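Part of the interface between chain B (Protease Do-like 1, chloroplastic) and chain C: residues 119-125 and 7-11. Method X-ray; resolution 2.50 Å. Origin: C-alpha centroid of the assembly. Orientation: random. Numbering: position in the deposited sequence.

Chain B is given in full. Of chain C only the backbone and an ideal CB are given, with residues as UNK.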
# COMPACT_ATOMS: atom_id res chain seq x y z
N VAL B 119 0.60 16.41 -44.73
CA VAL B 119 -0.23 15.26 -44.43
C VAL B 119 0.17 14.04 -45.24
O VAL B 119 0.18 14.09 -46.44
CB VAL B 119 -1.68 15.58 -44.72
CG1 VAL B 119 -2.52 14.29 -44.69
CG2 VAL B 119 -2.19 16.62 -43.70
N GLY B 120 0.47 12.93 -44.59
CA GLY B 120 0.84 11.75 -45.34
C GLY B 120 -0.27 10.74 -45.52
O GLY B 120 -1.44 11.07 -45.37
N VAL B 121 0.10 9.51 -45.85
CA VAL B 121 -0.90 8.46 -46.05
C VAL B 121 -0.64 7.27 -45.15
O VAL B 121 0.42 6.67 -45.21
CB VAL B 121 -0.91 7.94 -47.50
CG1 VAL B 121 -1.86 6.76 -47.60
CG2 VAL B 121 -1.35 9.02 -48.45
N SER B 122 -1.63 6.90 -44.36
CA SER B 122 -1.43 5.78 -43.47
C SER B 122 -1.81 4.45 -44.08
O SER B 122 -1.42 3.41 -43.59
CB SER B 122 -2.18 5.99 -42.15
OG SER B 122 -3.58 5.87 -42.28
N ALA B 123 -2.56 4.46 -45.17
CA ALA B 123 -2.97 3.20 -45.78
C ALA B 123 -1.83 2.34 -46.29
O ALA B 123 -1.96 1.13 -46.30
CB ALA B 123 -3.95 3.46 -46.90
N ASP B 124 -0.71 2.93 -46.71
CA ASP B 124 0.41 2.15 -47.24
C ASP B 124 1.54 1.79 -46.26
O ASP B 124 2.59 1.27 -46.67
CB ASP B 124 1.06 2.90 -48.40
CG ASP B 124 0.09 3.26 -49.45
OD1 ASP B 124 -0.87 2.47 -49.67
OD2 ASP B 124 0.28 4.33 -50.07
N LEU B 125 1.36 2.07 -44.98
CA LEU B 125 2.40 1.80 -44.02
C LEU B 125 2.81 0.31 -43.97
O LEU B 125 2.00 -0.59 -44.23
CB LEU B 125 1.96 2.33 -42.64
CG LEU B 125 1.69 3.85 -42.59
CD1 LEU B 125 1.14 4.25 -41.26
CD2 LEU B 125 2.98 4.64 -42.87
N UNK C 7 -3.61 5.60 -53.81
CA UNK C 7 -2.35 6.06 -53.15
C UNK C 7 -1.18 5.08 -53.36
O UNK C 7 -1.34 3.86 -53.21
CB UNK C 7 -2.58 6.24 -51.65
N UNK C 8 -0.03 5.63 -53.73
CA UNK C 8 1.18 4.83 -53.97
C UNK C 8 2.19 5.01 -52.81
O UNK C 8 2.43 6.14 -52.37
CB UNK C 8 1.82 5.23 -55.30
N UNK C 9 2.77 3.90 -52.31
CA UNK C 9 3.74 3.97 -51.20
C UNK C 9 4.91 4.92 -51.49
O UNK C 9 5.31 5.09 -52.65
CB UNK C 9 4.29 2.57 -50.90
N UNK C 10 5.46 5.54 -50.44
CA UNK C 10 6.58 6.47 -50.57
C UNK C 10 7.91 5.72 -50.53
O UNK C 10 8.04 4.73 -49.80
CB UNK C 10 6.53 7.52 -49.46
N UNK C 11 8.88 6.17 -51.33
CA UNK C 11 10.19 5.52 -51.37
C UNK C 11 10.79 5.51 -49.97
O UNK C 11 10.90 6.57 -49.34
CB UNK C 11 11.12 6.23 -52.35

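Chain B passes this short segment of chain C as a loop, with a type I beta turn from Ser122(B) to Leu125(B). The turn is closed by a weak hydrogen bond from Leu125(B) N to Ser122(B) O, 3.4 Å. Asp124(B), within the turn, points its CA-to-CB bond toward chain C and loses the most surface to it. No hydrogen bond links the two stretches, so the contact rests on packing.

Position 7 points its CA-to-CB bond toward chain B. Its ideal CB lies 3.8 Å from Asp124(B) OD2 and 4.1 Å from Val121(B) CG1. One neighbour is a carboxylate and the other a methyl group. A small side chain would suit the site, polar or not: alanine, serine or threonine. A basic side chain could also be drawn by the charge, while an acidic one would be less welcome. The deposited residue is Ser7(C), with chi1 in the p well. Its OG comes to 4.1 Å from Val121(B) CG1, a loose van der Waals approach. The hydroxyl makes no hydrogen bond to the aspartate.

Position 8 points away from chain B. Nothing of the other stretch lies within 5.5 Å of its ideal CB. The backbone angles, -106/134, are extended, and beta-branched residues are at ease there. Many side chains would do, and chain B does little to choose among them. The residue is Thr8(C). Its backbone takes the contact instead: Thr8(C) C lies 3.4 Å from Asp124(B) OD2.

Position 9 is where the two backbones come nearest, its CA being 5.5 Å from Asp124(B) CA. CA-to-CB points sideways, and the ideal CB is 4.1 Å from Asp124(B) CB. The backbone N lies 3.4 Å from Asp124(B) OD2, but a hydrogen on it would not point at that oxygen, so the carboxylate gives no reason to need an NH here. Phi of -55 and psi of 149 fit proline well. A compact aliphatic residue would also be reasonable. The residue is Pro9(C). Its nitrogen has no hydrogen to share, so the close approach to OD2 is not a hydrogen bond. The ring packs on the aspartate side chain, with Pro9(C) CG 3.8 Å from Asp124(B) CB.

Position 10 also points sideways, and its ideal CB has no neighbour in the other stretch within 5.5 Å. A short side chain would stop clear of chain B. A long, flexible one, such as lysine, arginine, glutamine or methionine, could reach the loop at Gly120(B) and Val121(B). The residue is Lys10(C), whose end comes nearer than its start. NZ lies 3.3 Å from Gly120(B) CA and 3.5 Å from Val121(B) N. Glycine leaves room for it: an ideal CB at Gly120(B) would sit 2.8 Å from Lys10(C) NZ, a clash. The amine is hydrogen-bonded elsewhere in the structure.

Position 11 is out of reach of the other stretch, so chain B sets no preference. The residue is Lys11(C), whose side chain stays at least 11.3 Å away.

Chain C 7-11: STPKK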
# COMPACT_ATOMS: atom_id res chain seq x y z
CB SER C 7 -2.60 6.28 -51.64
OG SER C 7 -3.32 5.20 -51.06
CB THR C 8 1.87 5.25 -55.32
OG1 THR C 8 2.38 6.59 -55.21
CG2 THR C 8 0.87 5.18 -56.48
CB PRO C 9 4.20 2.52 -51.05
CG PRO C 9 3.00 1.75 -51.46
CD PRO C 9 2.53 2.50 -52.69
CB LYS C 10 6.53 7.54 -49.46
CG LYS C 10 5.33 8.47 -49.59
CD LYS C 10 5.18 9.41 -48.42
CE LYS C 10 3.80 10.07 -48.42
NZ LYS C 10 3.32 10.36 -47.02
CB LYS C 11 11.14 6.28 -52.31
CG LYS C 11 12.19 5.41 -53.02
CD LYS C 11 11.59 4.70 -54.25
CE LYS C 11 12.66 4.01 -55.12
NZ LYS C 11 12.15 3.47 -56.43
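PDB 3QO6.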